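Local atomic coordinates of putative glycosyl hydrolase (Bacteroides thetaiotaomicron VPI-5482, PDB entry 3K11), a protein that is of unknown function but probably acts as a glycoside hydrolase of family 88. Residues A49-K54 against A70-G75; R110-A115 against E162-D167; Q420-A425 against P438-D443. All blocks are in the same frame, centred on the assembly; numbering follows the deposited sequence.

All three contacts are partly buried, but they differ in what they join. Contact 1 is a short antiparallel strand pair, held by backbone bonds and a salt bridge at its exposed end. Contact 2 sets helix 101-128 against the loop between two later helices, with an apolar inner side and an arginine outside. These two share one region: Leu72 CD2 lies 3.6 Å from Phe113 CE2, and Ala49 and Arg50 also pack on Phe113. Contact 3 is remote, its nearest atoms about 39 Å from those of contact 1, on the opposite side of the chain's centre; there a hairpin and the C-terminal tail meet through an asparagine amide's hydrogen bonds and a main-chain bond, facing another subunit.

Contact 1: residues A49-K54 against A70-G75; sequences ARVVDK and AQLERG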
ATOM      1  N   ALA A  49      -7.802 -44.921  -9.762  1.00 26.06           N
ATOM      2  CA  ALA A  49      -7.114 -45.345 -10.968  1.00 25.95           C
ATOM      3  C   ALA A  49      -7.848 -46.533 -11.552  1.00 24.82           C
ATOM      4  O   ALA A  49      -7.370 -47.660 -11.469  1.00 24.75           O
ATOM      5  CB  ALA A  49      -5.635 -45.684 -10.641  1.00 24.11           C
ATOM      6  N   ARG A  50      -9.031 -46.299 -12.120  1.00 23.38           N
ATOM      7  CA  ARG A  50      -9.817 -47.369 -12.733  1.00 23.38           C
ATOM      8  C   ARG A  50     -10.549 -46.841 -13.927  1.00 21.73           C
ATOM      9  O   ARG A  50     -10.819 -45.636 -14.014  1.00 22.50           O
ATOM     10  CB  ARG A  50     -10.940 -47.874 -11.809  1.00 25.75           C
ATOM     11  CG  ARG A  50     -10.576 -48.055 -10.395  1.00 31.89           C
ATOM     12  CD  ARG A  50     -11.687 -48.731  -9.605  1.00 30.48           C
ATOM     13  NE  ARG A  50     -11.158 -49.085  -8.305  1.00 32.70           N
ATOM     14  CZ  ARG A  50     -11.107 -48.277  -7.263  1.00 31.80           C
ATOM     15  NH1 ARG A  50     -11.626 -47.058  -7.306  1.00 31.45           N
ATOM     16  NH2 ARG A  50     -10.600 -48.726  -6.125  1.00 41.75           N
ATOM     17  N   VAL A  51     -10.896 -47.766 -14.807  1.00 20.86           N
ATOM     18  CA  VAL A  51     -11.763 -47.510 -15.959  1.00 21.83           C
ATOM     19  C   VAL A  51     -13.149 -48.037 -15.612  1.00 22.32           C
ATOM     20  O   VAL A  51     -13.290 -49.147 -15.103  1.00 20.86           O
ATOM     21  CB  VAL A  51     -11.219 -48.169 -17.249  1.00 21.61           C
ATOM     22  CG1 VAL A  51     -12.156 -47.980 -18.431  1.00 20.70           C
ATOM     23  CG2 VAL A  51      -9.811 -47.586 -17.564  1.00 21.49           C
ATOM     24  N   VAL A  52     -14.181 -47.235 -15.887  1.00 21.71           N
ATOM     25  CA  VAL A  52     -15.548 -47.670 -15.638  1.00 20.07           C
ATOM     26  C   VAL A  52     -16.426 -47.331 -16.838  1.00 23.03           C
ATOM     27  O   VAL A  52     -16.068 -46.516 -17.677  1.00 21.20           O
ATOM     28  CB  VAL A  52     -16.157 -46.960 -14.403  1.00 21.89           C
ATOM     29  CG1 VAL A  52     -15.310 -47.209 -13.138  1.00 18.79           C
ATOM     30  CG2 VAL A  52     -16.280 -45.458 -14.662  1.00 18.28           C
ATOM     31  N   ASP A  53     -17.576 -47.978 -16.897  1.00 22.39           N
ATOM     32  CA  ASP A  53     -18.622 -47.637 -17.851  1.00 22.35           C
ATOM     33  C   ASP A  53     -19.222 -46.302 -17.423  1.00 24.76           C
ATOM     34  O   ASP A  53     -19.626 -46.121 -16.254  1.00 24.78           O
ATOM     35  CB  ASP A  53     -19.680 -48.702 -17.839  1.00 22.86           C
ATOM     36  CG  ASP A  53     -20.805 -48.400 -18.816  1.00 27.00           C
ATOM     37  OD1 ASP A  53     -21.607 -47.476 -18.560  1.00 24.48           O
ATOM     38  OD2 ASP A  53     -20.876 -49.105 -19.813  1.00 29.49           O
ATOM     39  N   LYS A  54     -19.254 -45.357 -18.354  1.00 21.55           N
ATOM     40  CA  LYS A  54     -19.681 -44.016 -18.043  1.00 25.41           C
ATOM     41  C   LYS A  54     -21.150 -43.911 -17.655  1.00 24.31           C
ATOM     42  O   LYS A  54     -21.530 -42.939 -17.014  1.00 27.82           O
ATOM     43  CB  LYS A  54     -19.387 -43.065 -19.202  1.00 29.18           C
ATOM     44  CG  LYS A  54     -20.194 -43.324 -20.419  1.00 30.84           C
ATOM     45  CD  LYS A  54     -19.657 -42.506 -21.582  1.00 34.66           C
ATOM     46  CE  LYS A  54     -20.493 -42.710 -22.843  1.00 45.00           C
ATOM     47  NZ  LYS A  54     -19.835 -42.139 -24.085  1.00 47.27           N
ATOM     48  N   ALA A  70     -16.264 -46.397 -22.127  1.00 26.08           N
ATOM     49  CA  ALA A  70     -15.238 -46.421 -21.073  1.00 25.39           C
ATOM     50  C   ALA A  70     -14.737 -45.022 -20.750  1.00 25.66           C
ATOM     51  O   ALA A  70     -14.541 -44.193 -21.671  1.00 22.53           O
ATOM     52  CB  ALA A  70     -14.068 -47.318 -21.504  1.00 24.80           C
ATOM     53  N   GLN A  71     -14.538 -44.744 -19.444  1.00 20.95           N
ATOM     54  CA  GLN A  71     -13.921 -43.521 -19.021  1.00 22.62           C
ATOM     55  C   GLN A  71     -13.138 -43.793 -17.742  1.00 21.98           C
ATOM     56  O   GLN A  71     -13.401 -44.766 -17.041  1.00 22.06           O
ATOM     57  CB  GLN A  71     -14.953 -42.440 -18.762  1.00 22.20           C
ATOM     58  CG  GLN A  71     -15.886 -42.763 -17.618  1.00 22.18           C
ATOM     59  CD  GLN A  71     -16.814 -41.635 -17.252  1.00 29.98           C
ATOM     60  OE1 GLN A  71     -16.989 -40.670 -18.010  1.00 28.12           O
ATOM     61  NE2 GLN A  71     -17.402 -41.736 -16.067  1.00 25.50           N
ATOM     62  N   LEU A  72     -12.224 -42.910 -17.419  1.00 23.04           N
ATOM     63  CA  LEU A  72     -11.567 -42.976 -16.120  1.00 23.31           C
ATOM     64  C   LEU A  72     -12.641 -42.658 -15.073  1.00 23.48           C
ATOM     65  O   LEU A  72     -13.454 -41.744 -15.265  1.00 22.73           O
ATOM     66  CB  LEU A  72     -10.437 -41.955 -16.057  1.00 24.71           C
ATOM     67  CG  LEU A  72      -9.300 -42.076 -17.087  1.00 24.61           C
ATOM     68  CD1 LEU A  72      -8.252 -41.062 -16.824  1.00 23.41           C
ATOM     69  CD2 LEU A  72      -8.742 -43.526 -17.059  1.00 21.50           C
ATOM     70  N   GLU A  73     -12.666 -43.415 -13.992  1.00 22.52           N
ATOM     71  CA  GLU A  73     -13.620 -43.170 -12.914  1.00 22.20           C
ATOM     72  C   GLU A  73     -13.449 -41.745 -12.400  1.00 22.86           C
ATOM     73  O   GLU A  73     -12.316 -41.293 -12.139  1.00 24.24           O
ATOM     74  CB  GLU A  73     -13.395 -44.179 -11.769  1.00 23.89           C
ATOM     75  CG  GLU A  73     -14.380 -43.959 -10.640  1.00 23.87           C
ATOM     76  CD  GLU A  73     -14.238 -44.920  -9.520  1.00 25.80           C
ATOM     77  OE1 GLU A  73     -13.268 -45.688  -9.510  1.00 24.77           O
ATOM     78  OE2 GLU A  73     -15.095 -44.858  -8.614  1.00 27.81           O
ATOM     79  N   ARG A  74     -14.552 -41.019 -12.230  1.00 22.23           N
ATOM     80  CA  ARG A  74     -14.437 -39.643 -11.835  1.00 22.22           C
ATOM     81  C   ARG A  74     -14.404 -39.517 -10.322  1.00 25.64           C
ATOM     82  O   ARG A  74     -15.396 -39.768  -9.661  1.00 28.58           O
ATOM     83  CB  ARG A  74     -15.611 -38.856 -12.389  1.00 23.59           C
ATOM     84  CG  ARG A  74     -15.813 -38.951 -13.887  1.00 27.41           C
ATOM     85  CD  ARG A  74     -14.676 -38.429 -14.586  1.00 27.48           C
ATOM     86  NE  ARG A  74     -14.920 -38.076 -15.990  1.00 28.59           N
ATOM     87  CZ  ARG A  74     -14.248 -38.538 -17.045  1.00 30.88           C
ATOM     88  NH1 ARG A  74     -13.375 -39.537 -16.949  1.00 27.12           N
ATOM     89  NH2 ARG A  74     -14.475 -38.008 -18.228  1.00 30.49           N
ATOM     90  N   GLY A  75     -13.256 -39.188  -9.775  1.00 25.53           N
ATOM     91  CA  GLY A  75     -13.133 -38.802  -8.362  1.00 26.17           C
ATOM     92  C   GLY A  75     -13.189 -37.286  -8.331  1.00 28.38           C
ATOM     93  O   GLY A  75     -13.539 -36.678  -9.325  1.00 30.97           O
TER
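The guanidinium of Arg50 meets Glu73 at its edge: NH1 donates in plane to OE1 at 3.1 Å, a salt bridge on the syn side of a carboxylate turned 54° from the guanidinium. The other guanidinium, that of Arg74, carries Gln71 OE1 over the centre of one face, 3.6 Å above the plane, and meets Leu72 CB at its edge; it also bonds Leu72 O and forms a salt bridge with Asp132. These groups flank the pairing of 51-53 with 70-72 in a three-stranded antiparallel sheet, in which 51-53 is the middle strand and 59-60 its other neighbour. Two reciprocal bonds define the hydrogen-bonded pair Val52-Gln71: Val52 N gives to Gln71 O at 2.8 Å and Gln71 N to Val52 O at 2.9 Å. Beyond the last strand residue, Glu73 N reaches Arg50 O at 2.9 Å with an N-H...O angle of 172°, so the pairing extends to the residues of the salt bridge. Val52 and Gln71 share one face of the sheet, where Gln71 CD rests on Lys54 CB at 3.5 Å; the amine of Lys54 leads off to Asp68 O. An alanine in place of Gln71 would probably uncover Lys54 CB and leave the face of the Arg74 guanidinium without its amide oxygen. Away from the Val52 and Gln71 face, Val51 has CG1 anti to its backbone N (chi1 177°), which sets that methyl 3.7 Å from Ala70 CB; both residues also pack on Ile60. At the Glu73 end, Val52 CG1 meets Glu73 CB at 3.8 Å.

Contact 2: residues R110-A115 against E162-D167; sequences RFRFLA and ESLPVD. With EDO (1,2-ethanediol), chain P.
Pro165 sits at the centre of an inverse gamma turn, and its carbonyl O stands only 3.4 Å from Ala115 CB. The turn is marked by a weak bond from Val166 N to Leu164 O; next to it Val166 points its side chain at the helix, while Pro165 offers its carbonyl and ring, whose CG is 4.2 Å from Ala115 CB. One helical turn earlier, Phe111 supplies the apolar side: its CB meets Val166 CG1 at 4.0 Å, and Leu164 CD2 lies near the ring plane at the edge, 4.0 Å from Phe111 CD2. The contact thus packs helix 101-128 against the loop that links helix 148-160 to helix 167-180, with Val166 as N-cap residue of the latter. This is helix-to-loop packing in a largely helical chain, consistent with the (alpha/alpha)6 barrel of the six-hairpin clan. Phe111 also packs on Ala153 and Met154 and meets the ring of Tyr88, while Leu164 rests on Leu157. On the outer side Arg112 extends from CG to NE, crossing Pro165 at about a right angle. Its NH2 donates to Ser163 OG at 3.0 Å, the oxygen lying 13° out of the guanidinium plane, and NH1 adds a weak bond to Ser163 O. Leu164 CA and Pro165 CD lie over one face of the group, the latter 3.6 Å from NH1. Further bonds fix its rotation: NE gives to Gln108 OE1, and NH2 forms a salt bridge with Asp161, whose OD1 also bonds Ser163 OG. At the loop's start, Glu162 N donates to O1 of a bound ethanediol at 2.6 Å.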
ATOM      1  N   ARG A 110      -0.452 -44.501 -10.236  1.00 24.66           N
ATOM      2  CA  ARG A 110      -1.185 -43.674 -11.210  1.00 24.35           C
ATOM      3  C   ARG A 110      -0.499 -43.619 -12.570  1.00 25.60           C
ATOM      4  O   ARG A 110      -1.158 -43.720 -13.607  1.00 24.19           O
ATOM      5  CB  ARG A 110      -1.437 -42.263 -10.670  1.00 26.91           C
ATOM      6  CG  ARG A 110      -2.252 -42.199  -9.364  1.00 27.59           C
ATOM      7  CD  ARG A 110      -3.455 -43.067  -9.398  1.00 30.09           C
ATOM      8  NE  ARG A 110      -4.361 -42.818  -8.260  1.00 33.48           N
ATOM      9  CZ  ARG A 110      -4.222 -43.333  -7.042  1.00 34.12           C
ATOM     10  NH1 ARG A 110      -3.153 -44.055  -6.712  1.00 31.52           N
ATOM     11  NH2 ARG A 110      -5.147 -43.104  -6.130  1.00 28.51           N
ATOM     12  N   PHE A 111       0.820 -43.456 -12.566  1.00 25.60           N
ATOM     13  CA  PHE A 111       1.563 -43.441 -13.830  1.00 25.48           C
ATOM     14  C   PHE A 111       1.530 -44.764 -14.563  1.00 24.44           C
ATOM     15  O   PHE A 111       1.391 -44.799 -15.780  1.00 25.05           O
ATOM     16  CB  PHE A 111       3.035 -43.012 -13.614  1.00 24.48           C
ATOM     17  CG  PHE A 111       3.239 -41.550 -13.298  1.00 25.39           C
ATOM     18  CD1 PHE A 111       2.223 -40.617 -13.438  1.00 22.92           C
ATOM     19  CD2 PHE A 111       4.510 -41.105 -12.959  1.00 28.82           C
ATOM     20  CE1 PHE A 111       2.457 -39.308 -13.211  1.00 25.50           C
ATOM     21  CE2 PHE A 111       4.732 -39.745 -12.728  1.00 21.48           C
ATOM     22  CZ  PHE A 111       3.709 -38.886 -12.817  1.00 21.13           C
ATOM     23  N   ARG A 112       1.646 -45.868 -13.838  1.00 24.79           N
ATOM     24  CA  ARG A 112       1.596 -47.174 -14.491  1.00 23.72           C
ATOM     25  C   ARG A 112       0.196 -47.434 -15.080  1.00 25.74           C
ATOM     26  O   ARG A 112       0.080 -48.035 -16.131  1.00 23.75           O
ATOM     27  CB  ARG A 112       2.002 -48.286 -13.522  1.00 25.01           C
ATOM     28  CG  ARG A 112       3.479 -48.239 -13.228  1.00 25.58           C
ATOM     29  CD  ARG A 112       3.897 -49.182 -12.136  1.00 22.05           C
ATOM     30  NE  ARG A 112       5.302 -48.944 -11.846  1.00 23.81           N
ATOM     31  CZ  ARG A 112       6.318 -49.495 -12.505  1.00 28.08           C
ATOM     32  NH1 ARG A 112       6.114 -50.370 -13.467  1.00 23.98           N
ATOM     33  NH2 ARG A 112       7.554 -49.176 -12.189  1.00 26.63           N
ATOM     34  N   PHE A 113      -0.845 -46.956 -14.391  1.00 23.90           N
ATOM     35  CA  PHE A 113      -2.214 -47.097 -14.821  1.00 22.81           C
ATOM     36  C   PHE A 113      -2.415 -46.295 -16.096  1.00 25.26           C
ATOM     37  O   PHE A 113      -2.966 -46.788 -17.059  1.00 22.30           O
ATOM     38  CB  PHE A 113      -3.167 -46.595 -13.725  1.00 25.13           C
ATOM     39  CG  PHE A 113      -4.594 -46.405 -14.198  1.00 21.43           C
ATOM     40  CD1 PHE A 113      -5.384 -47.513 -14.493  1.00 20.01           C
ATOM     41  CD2 PHE A 113      -5.130 -45.146 -14.353  1.00 24.59           C
ATOM     42  CE1 PHE A 113      -6.694 -47.355 -14.923  1.00 21.38           C
ATOM     43  CE2 PHE A 113      -6.434 -44.968 -14.778  1.00 23.50           C
ATOM     44  CZ  PHE A 113      -7.222 -46.075 -15.065  1.00 23.96           C
ATOM     45  N   LEU A 114      -1.992 -45.044 -16.104  1.00 21.86           N
ATOM     46  CA  LEU A 114      -2.143 -44.225 -17.309  1.00 22.75           C
ATOM     47  C   LEU A 114      -1.364 -44.826 -18.489  1.00 23.32           C
ATOM     48  O   LEU A 114      -1.866 -44.835 -19.618  1.00 24.68           O
ATOM     49  CB  LEU A 114      -1.696 -42.797 -17.045  1.00 23.94           C
ATOM     50  CG  LEU A 114      -2.585 -41.966 -16.106  1.00 26.83           C
ATOM     51  CD1 LEU A 114      -1.935 -40.602 -15.870  1.00 24.04           C
ATOM     52  CD2 LEU A 114      -4.024 -41.833 -16.645  1.00 23.59           C
ATOM     53  N   ALA A 115      -0.150 -45.310 -18.232  1.00 24.78           N
ATOM     54  CA  ALA A 115       0.666 -45.987 -19.292  1.00 24.63           C
ATOM     55  C   ALA A 115      -0.026 -47.223 -19.840  1.00 26.09           C
ATOM     56  O   ALA A 115       0.022 -47.521 -21.049  1.00 23.21           O
ATOM     57  CB  ALA A 115       2.066 -46.365 -18.741  1.00 24.72           C
ATOM     58  N   GLU A 162      13.856 -47.067 -13.957  1.00 28.23           N
ATOM     59  CA  GLU A 162      13.859 -47.455 -15.346  1.00 31.22           C
ATOM     60  C   GLU A 162      12.729 -48.420 -15.675  1.00 29.00           C
ATOM     61  O   GLU A 162      12.421 -48.598 -16.831  1.00 32.95           O
ATOM     62  CB  GLU A 162      15.221 -48.116 -15.706  1.00 32.80           C
ATOM     63  N   SER A 163      12.118 -49.065 -14.683  1.00 26.84           N
ATOM     64  CA  SER A 163      11.006 -49.972 -14.972  1.00 27.67           C
ATOM     65  C   SER A 163       9.675 -49.232 -15.197  1.00 27.47           C
ATOM     66  O   SER A 163       8.708 -49.848 -15.580  1.00 29.57           O
ATOM     67  CB  SER A 163      10.818 -50.977 -13.856  1.00 27.07           C
ATOM     68  OG  SER A 163      10.179 -50.432 -12.728  1.00 28.70           O
ATOM     69  N   LEU A 164       9.638 -47.934 -14.946  1.00 26.24           N
ATOM     70  CA  LEU A 164       8.394 -47.148 -15.081  1.00 25.80           C
ATOM     71  C   LEU A 164       8.106 -46.932 -16.570  1.00 25.78           C
ATOM     72  O   LEU A 164       8.862 -46.217 -17.252  1.00 26.06           O
ATOM     73  CB  LEU A 164       8.562 -45.805 -14.365  1.00 25.44           C
ATOM     74  CG  LEU A 164       7.304 -44.949 -14.325  1.00 21.79           C
ATOM     75  CD1 LEU A 164       6.205 -45.600 -13.478  1.00 22.88           C
ATOM     76  CD2 LEU A 164       7.617 -43.502 -13.827  1.00 24.69           C
ATOM     77  N   PRO A 165       7.031 -47.542 -17.104  1.00 26.04           N
ATOM     78  CA  PRO A 165       6.876 -47.558 -18.551  1.00 25.21           C
ATOM     79  C   PRO A 165       6.193 -46.321 -19.158  1.00 24.82           C
ATOM     80  O   PRO A 165       5.268 -46.442 -19.973  1.00 26.87           O
ATOM     81  CB  PRO A 165       6.087 -48.857 -18.775  1.00 27.50           C
ATOM     82  CG  PRO A 165       5.183 -48.878 -17.629  1.00 26.97           C
ATOM     83  CD  PRO A 165       5.955 -48.316 -16.452  1.00 27.87           C
ATOM     84  N   VAL A 166       6.731 -45.144 -18.845  1.00 24.62           N
ATOM     85  CA  VAL A 166       6.135 -43.871 -19.254  1.00 24.56           C
ATOM     86  C   VAL A 166       6.858 -43.177 -20.417  1.00 25.42           C
ATOM     87  O   VAL A 166       6.515 -42.045 -20.786  1.00 25.10           O
ATOM     88  CB  VAL A 166       6.006 -42.910 -18.057  1.00 26.18           C
ATOM     89  CG1 VAL A 166       4.956 -43.397 -17.060  1.00 21.88           C
ATOM     90  CG2 VAL A 166       7.353 -42.626 -17.390  1.00 20.93           C
ATOM     91  N   ASP A 167       7.788 -43.867 -21.082  1.00 23.53           N
ATOM     92  CA  ASP A 167       8.506 -43.206 -22.173  1.00 25.18           C
ATOM     93  C   ASP A 167       7.567 -42.800 -23.296  1.00 25.32           C
ATOM     94  O   ASP A 167       7.725 -41.724 -23.850  1.00 24.41           O
ATOM     95  CB  ASP A 167       9.621 -44.062 -22.749  1.00 27.00           C
ATOM     96  CG  ASP A 167      10.434 -43.291 -23.796  1.00 33.12           C
ATOM     97  OD1 ASP A 167      11.085 -42.293 -23.426  1.00 27.22           O
ATOM     98  OD2 ASP A 167      10.366 -43.647 -24.993  1.00 27.51           O
TER
HETATM   99  C1  EDO P  15      16.983 -46.992 -11.956  1.00 64.37           C
HETATM  100  O1  EDO P  15      15.974 -47.723 -12.620  1.00 59.21           O
HETATM  101  C2  EDO P  15      17.372 -45.847 -12.869  1.00 67.06           C
HETATM  102  O2  EDO P  15      17.844 -44.831 -11.992  1.00 77.61           O

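Contact 3: residues Q420-A425 against P438-D443; sequences QMNDSA and PIFAVD. With EDO (1,2-ethanediol), chain J.
Asn422 and Phe440 are joined twice through one side-chain amide: Asn422 ND2 donates to Phe440 O at 2.8 Å, and Phe440 N returns a bond to Asn422 OD1 at 3.2 Å from above the carbonyl plane. Asn422 CG is anti to the backbone N (chi1 -167°), which places it 3.7 Å from Phe440 CE1. The same amide stacks on the Phe440 ring, the planes 18° apart and ND2 over the ring centre, 3.3 Å above it. Met421 O lies at the ring's edge, 3.6 Å from Phe440 CE1. Beside this pair, Asp423 N gives to Pro438 O at 2.7 Å, and a water bridges Pro438 O to Ser424 N. Asn422 and Asp423 belong to the beta hairpin of strands 420-422 and 425-427, whose type I' turn runs from Asn422 to Ala425; the C-terminal tail lies against it. Around them, Tyr429 takes part twice, its OH bonding Asn422 ND2 and its ring meeting that of Phe440. Ile439 CD1 packs 3.4 Å from Asp423 OD1. That carboxylate lies at the interface with another subunit: its oxygens accept from the hydroxyls of a bound ethanediol, and OD2 forms a salt bridge with Arg193 of the third subunit.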
ATOM      1  N   GLN A 420      13.948 -21.928  16.957  1.00 25.87           N
ATOM      2  CA  GLN A 420      13.594 -21.834  18.336  1.00 26.19           C
ATOM      3  C   GLN A 420      12.996 -20.461  18.608  1.00 24.27           C
ATOM      4  O   GLN A 420      13.361 -19.456  17.996  1.00 24.44           O
ATOM      5  CB  GLN A 420      14.869 -22.072  19.168  1.00 25.96           C
ATOM      6  CG  GLN A 420      14.698 -21.981  20.638  1.00 34.12           C
ATOM      7  CD  GLN A 420      15.817 -22.657  21.418  1.00 27.77           C
ATOM      8  OE1 GLN A 420      16.679 -23.335  20.844  1.00 34.09           O
ATOM      9  NE2 GLN A 420      15.820 -22.447  22.744  1.00 27.11           N
HETATM   10  N   MSE A 421      12.066 -20.416  19.545  1.00 24.30           N
HETATM   11  CA  MSE A 421      11.468 -19.166  19.946  1.00 24.90           C
HETATM   12  C   MSE A 421      12.509 -18.375  20.748  1.00 24.26           C
HETATM   13  O   MSE A 421      13.233 -18.918  21.595  1.00 22.41           O
HETATM   14  CB  MSE A 421      10.202 -19.446  20.780  1.00 24.64           C
HETATM   15  CG  MSE A 421       9.056 -20.092  19.967  1.00 27.08           C
HETATM   16 SE   MSE A 421       8.213 -18.763  18.922  0.75 27.90          SE
HETATM   17  CE  MSE A 421       7.283 -17.831  20.226  1.00 36.72           C
ATOM     18  N   ASN A 422      12.602 -17.091  20.454  1.00 22.20           N
ATOM     19  CA  ASN A 422      13.484 -16.179  21.166  1.00 22.25           C
ATOM     20  C   ASN A 422      12.745 -14.859  21.294  1.00 23.75           C
ATOM     21  O   ASN A 422      12.402 -14.245  20.299  1.00 25.03           O
ATOM     22  CB  ASN A 422      14.803 -16.021  20.406  1.00 23.90           C
ATOM     23  CG  ASN A 422      15.857 -15.344  21.221  1.00 22.73           C
ATOM     24  OD1 ASN A 422      15.553 -14.616  22.170  1.00 25.05           O
ATOM     25  ND2 ASN A 422      17.111 -15.563  20.857  1.00 21.28           N
ATOM     26  N   ASP A 423      12.481 -14.423  22.517  1.00 22.97           N
ATOM     27  CA  ASP A 423      11.747 -13.152  22.692  1.00 23.90           C
ATOM     28  C   ASP A 423      10.391 -13.189  21.957  1.00 26.58           C
ATOM     29  O   ASP A 423       9.942 -12.190  21.442  1.00 25.08           O
ATOM     30  CB  ASP A 423      12.664 -12.025  22.185  1.00 23.76           C
ATOM     31  CG  ASP A 423      12.579 -10.767  22.972  1.00 27.67           C
ATOM     32  OD1 ASP A 423      11.791 -10.661  23.929  1.00 26.72           O
ATOM     33  OD2 ASP A 423      13.323  -9.871  22.585  1.00 24.30           O
ATOM     34  N   SER A 424       9.734 -14.365  21.943  1.00 24.19           N
ATOM     35  CA  SER A 424       8.391 -14.552  21.425  1.00 25.29           C
ATOM     36  C   SER A 424       8.319 -14.581  19.912  1.00 23.54           C
ATOM     37  O   SER A 424       7.214 -14.580  19.359  1.00 22.61           O
ATOM     38  CB  SER A 424       7.427 -13.461  21.956  1.00 28.60           C
ATOM     39  OG  SER A 424       7.365 -13.439  23.370  1.00 28.21           O
ATOM     40  N   ALA A 425       9.476 -14.594  19.245  1.00 22.72           N
ATOM     41  CA  ALA A 425       9.562 -14.648  17.767  1.00 22.24           C
ATOM     42  C   ALA A 425      10.262 -15.944  17.338  1.00 23.15           C
ATOM     43  O   ALA A 425      11.222 -16.366  17.964  1.00 23.27           O
ATOM     44  CB  ALA A 425      10.376 -13.431  17.230  1.00 21.14           C
ATOM     45  N   PRO A 438      13.503 -18.278  27.444  1.00 30.98           N
ATOM     46  CA  PRO A 438      12.659 -17.631  26.425  1.00 29.73           C
ATOM     47  C   PRO A 438      13.352 -16.571  25.591  1.00 27.73           C
ATOM     48  O   PRO A 438      12.887 -16.275  24.487  1.00 24.20           O
ATOM     49  CB  PRO A 438      11.592 -16.919  27.260  1.00 32.42           C
ATOM     50  CG  PRO A 438      11.618 -17.539  28.539  1.00 37.84           C
ATOM     51  CD  PRO A 438      12.962 -18.074  28.796  1.00 31.20           C
ATOM     52  N   ILE A 439      14.341 -15.903  26.172  1.00 26.74           N
ATOM     53  CA  ILE A 439      15.096 -14.826  25.517  1.00 27.39           C
ATOM     54  C   ILE A 439      16.571 -15.200  25.761  1.00 26.65           C
ATOM     55  O   ILE A 439      16.959 -15.505  26.899  1.00 28.26           O
ATOM     56  CB  ILE A 439      14.845 -13.424  26.183  1.00 27.75           C
ATOM     57  CG1 ILE A 439      13.330 -13.059  26.203  1.00 31.41           C
ATOM     58  CG2 ILE A 439      15.685 -12.343  25.501  1.00 30.72           C
ATOM     59  CD1 ILE A 439      12.985 -11.716  26.960  1.00 29.71           C
ATOM     60  N   PHE A 440      17.392 -15.169  24.711  1.00 24.97           N
ATOM     61  CA  PHE A 440      18.790 -15.516  24.842  1.00 25.56           C
ATOM     62  C   PHE A 440      19.649 -14.969  23.703  1.00 25.83           C
ATOM     63  O   PHE A 440      19.145 -14.689  22.594  1.00 26.51           O
ATOM     64  CB  PHE A 440      18.952 -17.046  24.877  1.00 28.19           C
ATOM     65  CG  PHE A 440      18.500 -17.737  23.620  1.00 25.63           C
ATOM     66  CD1 PHE A 440      17.188 -18.143  23.477  1.00 31.18           C
ATOM     67  CD2 PHE A 440      19.387 -17.976  22.574  1.00 30.04           C
ATOM     68  CE1 PHE A 440      16.759 -18.767  22.317  1.00 21.89           C
ATOM     69  CE2 PHE A 440      18.971 -18.617  21.400  1.00 27.51           C
ATOM     70  CZ  PHE A 440      17.659 -18.994  21.252  1.00 25.13           C
ATOM     71  N   ALA A 441      20.939 -14.840  24.030  1.00 27.62           N
ATOM     72  CA  ALA A 441      21.983 -14.474  23.110  1.00 26.37           C
ATOM     73  C   ALA A 441      22.649 -15.746  22.628  1.00 28.76           C
ATOM     74  O   ALA A 441      22.738 -16.745  23.378  1.00 28.51           O
ATOM     75  CB  ALA A 441      23.003 -13.531  23.807  1.00 26.63           C
ATOM     76  N   VAL A 442      23.089 -15.737  21.374  1.00 28.88           N
ATOM     77  CA  VAL A 442      23.835 -16.848  20.793  1.00 37.54           C
ATOM     78  C   VAL A 442      25.280 -16.822  21.360  1.00 42.97           C
ATOM     79  O   VAL A 442      25.978 -15.777  21.314  1.00 43.28           O
ATOM     80  CB  VAL A 442      23.861 -16.738  19.273  1.00 34.73           C
ATOM     81  CG1 VAL A 442      24.661 -17.862  18.651  1.00 35.40           C
ATOM     82  CG2 VAL A 442      22.455 -16.752  18.754  1.00 25.96           C
ATOM     83  N   ASP A 443      25.739 -17.959  21.866  1.00 48.75           N
ATOM     84  CA  ASP A 443      27.131 -18.059  22.393  1.00 55.48           C
ATOM     85  C   ASP A 443      28.264 -17.839  21.340  1.00 60.44           C
ATOM     86  O   ASP A 443      28.055 -18.000  20.127  1.00 59.76           O
ATOM     87  CB  ASP A 443      27.345 -19.403  23.126  1.00 56.72           C
ATOM     88  CG  ASP A 443      26.575 -19.493  24.458  1.00 63.36           C
ATOM     89  OD1 ASP A 443      25.725 -18.619  24.764  1.00 71.12           O
ATOM     90  OD2 ASP A 443      26.828 -20.461  25.214  1.00 76.88           O
TER
HETATM   91  C1  EDO J   9      11.559  -6.917  24.966  1.00 41.11           C
HETATM   92  O1  EDO J   9      10.939  -8.092  24.421  1.00 44.53           O
HETATM   93  C2  EDO J   9      12.790  -6.508  24.184  1.00 31.40           C
HETATM   94  O2  EDO J   9      13.533  -7.690  23.918  1.00 37.91           O
HETATM   95  O   HOH W   1      10.417 -16.735  23.429  1.00 25.60           O